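Local coordinates for protein Non-reducing end beta-L-arabinofuranosidase (Bacteroides thetaiotaomicron, PDB 5MQO) that probably hydrolyses glycosidic bonds of plant pectin as a family GH127 glycoside hydrolase, perhaps acting as an aceric acidase, at residues E316-L319 against M320-L323. Sequence-based numbering, arbitrary orientation.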
ATOM      1  N   GLU A 316       1.004  13.791 -21.237  1.00 58.23           N
ATOM      2  CA  GLU A 316       0.488  13.081 -22.418  1.00 56.82           C
ATOM      3  C   GLU A 316      -0.851  12.466 -22.079  1.00 56.94           C
ATOM      4  O   GLU A 316      -0.922  11.479 -21.386  1.00 56.31           O
ATOM      5  CB  GLU A 316       1.465  11.992 -22.883  1.00 55.73           C
ATOM      6  CG  GLU A 316       1.165  11.416 -24.287  1.00 56.63           C
ATOM      7  CD  GLU A 316       1.932  10.128 -24.577  1.00 55.47           C
ATOM      8  OE1 GLU A 316       2.796   9.798 -23.721  1.00 54.56           O
ATOM      9  OE2 GLU A 316       1.680   9.456 -25.621  1.00 52.92           O
ATOM     10  N   GLN A 317      -1.922  13.065 -22.559  1.00 60.69           N
ATOM     11  CA  GLN A 317      -3.252  12.626 -22.162  1.00 64.71           C
ATOM     12  C   GLN A 317      -3.518  11.135 -22.371  1.00 59.93           C
ATOM     13  O   GLN A 317      -4.184  10.520 -21.545  1.00 58.11           O
ATOM     14  CB  GLN A 317      -4.328  13.497 -22.826  1.00 73.41           C
ATOM     15  CG  GLN A 317      -4.398  14.890 -22.188  1.00 84.09           C
ATOM     16  CD  GLN A 317      -5.440  15.809 -22.828  1.00 92.46           C
ATOM     17  OE1 GLN A 317      -5.289  16.238 -23.989  1.00 95.52           O
ATOM     18  NE2 GLN A 317      -6.502  16.131 -22.067  1.00 92.20           N
ATOM     19  N   GLN A 318      -2.972  10.562 -23.445  1.00 57.40           N
ATOM     20  CA  GLN A 318      -3.258   9.167 -23.814  1.00 56.51           C
ATOM     21  C   GLN A 318      -2.905   8.244 -22.664  1.00 54.00           C
ATOM     22  O   GLN A 318      -3.698   7.415 -22.295  1.00 55.02           O
ATOM     23  CB  GLN A 318      -2.537   8.775 -25.110  1.00 56.67           C
ATOM     24  CG  GLN A 318      -2.612   7.299 -25.505  1.00 58.06           C
ATOM     25  CD  GLN A 318      -4.021   6.723 -25.593  1.00 58.65           C
ATOM     26  OE1 GLN A 318      -4.945   7.355 -26.106  1.00 60.00           O
ATOM     27  NE2 GLN A 318      -4.182   5.502 -25.108  1.00 57.52           N
ATOM     28  N   LEU A 319      -1.754   8.457 -22.052  1.00 51.99           N
ATOM     29  CA  LEU A 319      -1.369   7.720 -20.840  1.00 52.14           C
ATOM     30  C   LEU A 319      -2.459   7.691 -19.732  1.00 53.23           C
ATOM     31  O   LEU A 319      -2.742   6.642 -19.169  1.00 51.64           O
ATOM     32  CB  LEU A 319      -0.079   8.285 -20.265  1.00 49.92           C
ATOM     33  CG  LEU A 319       1.096   8.296 -21.232  1.00 50.83           C
ATOM     34  CD1 LEU A 319       2.264   9.000 -20.594  1.00 51.71           C
ATOM     35  CD2 LEU A 319       1.482   6.887 -21.648  1.00 51.53           C
ATOM     36  N   MET A 320      -3.073   8.836 -19.443  1.00 55.39           N
ATOM     37  CA  MET A 320      -4.176   8.920 -18.473  1.00 54.93           C
ATOM     38  C   MET A 320      -5.448   8.254 -19.004  1.00 54.03           C
ATOM     39  O   MET A 320      -6.272   7.808 -18.226  1.00 51.91           O
ATOM     40  CB  MET A 320      -4.445  10.385 -18.101  1.00 56.59           C
ATOM     41  CG  MET A 320      -5.253  10.625 -16.822  1.00 58.90           C
ATOM     42  SD  MET A 320      -4.615  10.092 -15.213  1.00 59.93           S
ATOM     43  CE  MET A 320      -2.846  10.021 -15.524  1.00 56.85           C
ATOM     44  N   LYS A 321      -5.619   8.182 -20.321  1.00 56.38           N
ATOM     45  CA  LYS A 321      -6.705   7.356 -20.890  1.00 59.10           C
ATOM     46  C   LYS A 321      -6.498   5.861 -20.566  1.00 55.64           C
ATOM     47  O   LYS A 321      -7.443   5.167 -20.233  1.00 53.59           O
ATOM     48  CB  LYS A 321      -6.876   7.589 -22.407  1.00 64.83           C
ATOM     49  CG  LYS A 321      -8.249   8.135 -22.809  1.00 72.85           C
ATOM     50  CD  LYS A 321      -8.248   9.149 -23.968  1.00 77.50           C
ATOM     51  CE  LYS A 321      -9.550   9.965 -23.938  1.00 81.65           C
ATOM     52  NZ  LYS A 321      -9.920  10.552 -25.257  1.00 84.75           N
ATOM     53  N   ASN A 322      -5.253   5.401 -20.650  1.00 52.32           N
ATOM     54  CA  ASN A 322      -4.901   4.049 -20.276  1.00 51.09           C
ATOM     55  C   ASN A 322      -4.980   3.881 -18.785  1.00 49.48           C
ATOM     56  O   ASN A 322      -5.601   2.943 -18.311  1.00 51.21           O
ATOM     57  CB  ASN A 322      -3.507   3.675 -20.775  1.00 50.12           C
ATOM     58  CG  ASN A 322      -3.408   3.720 -22.292  1.00 49.19           C
ATOM     59  OD1 ASN A 322      -2.786   4.614 -22.844  1.00 48.17           O
ATOM     60  ND2 ASN A 322      -4.041   2.761 -22.971  1.00 48.55           N
ATOM     61  N   LEU A 323      -4.391   4.796 -18.034  1.00 49.48           N
ATOM     62  CA  LEU A 323      -4.280   4.605 -16.580  1.00 49.90           C
ATOM     63  C   LEU A 323      -5.633   4.611 -15.917  1.00 50.27           C
ATOM     64  O   LEU A 323      -5.840   3.830 -14.986  1.00 53.22           O
ATOM     65  CB  LEU A 323      -3.359   5.628 -15.923  1.00 50.02           C
ATOM     66  CG  LEU A 323      -1.860   5.505 -16.248  1.00 51.21           C
ATOM     67  CD1 LEU A 323      -1.100   6.716 -15.692  1.00 52.14           C
ATOM     68  CD2 LEU A 323      -1.262   4.194 -15.744  1.00 51.08           C
TER
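Gln318 reaches along helix 317-333 to Asn322, four residues on, and joins amide to amide in addition to the backbone bond that links the same two residues. From CB outward, the side chain of Gln318 starts off pointing away from residues 320-323. CG stands anti to the backbone N (chi1 173°), which carries it along the helix to 3.8 Å from Asn322 OD1. The bend at chi2 then sets the direction of the amide, with CD about as near to that same oxygen as CG is. At the tip the amide splits its neighbours: OE1 comes no nearer to Lys321 than 4.2 Å from its CB, the two side chains crossing at about a right angle, while NE2 gives a hydrogen bond of 2.8 Å to Asn322 OD1. That bond is bent, with the donor sitting above the carbonyl plane of Asn322 and the two amide planes turned 68° apart.

Asn322 is buried, and both ends of its amide are in use. Its ND2 bonds to the main-chain oxygens of Arg288 and Gln290, which fixes which way the amide is turned and leaves OD1 for Gln318, whose NE2 is also hydrogen-bonded to Tyr291 OH. In the backbone, Asn322 N bonds to Gln318 O at 3.0 Å, and Leu323 N to Leu319 O at 2.7 Å, the usual i to i+4 pattern.

Met320 and Leu323 give the turn an apolar side; Gln317 and Lys321 are exposed. Met320 packs on Tyr311 of helix 297-314 and on Met395 and Val398 of helix 382-399, while Leu323 touches Val307 and Ala308 of the former and Phe391 and Met395 of the latter. The polar pair faces the loop around residues 287-291, which leads toward helix 297-314, and helix 317-333 beds against two other helices of the GH127 catalytic domain, consistent with its six-hairpin helical fold.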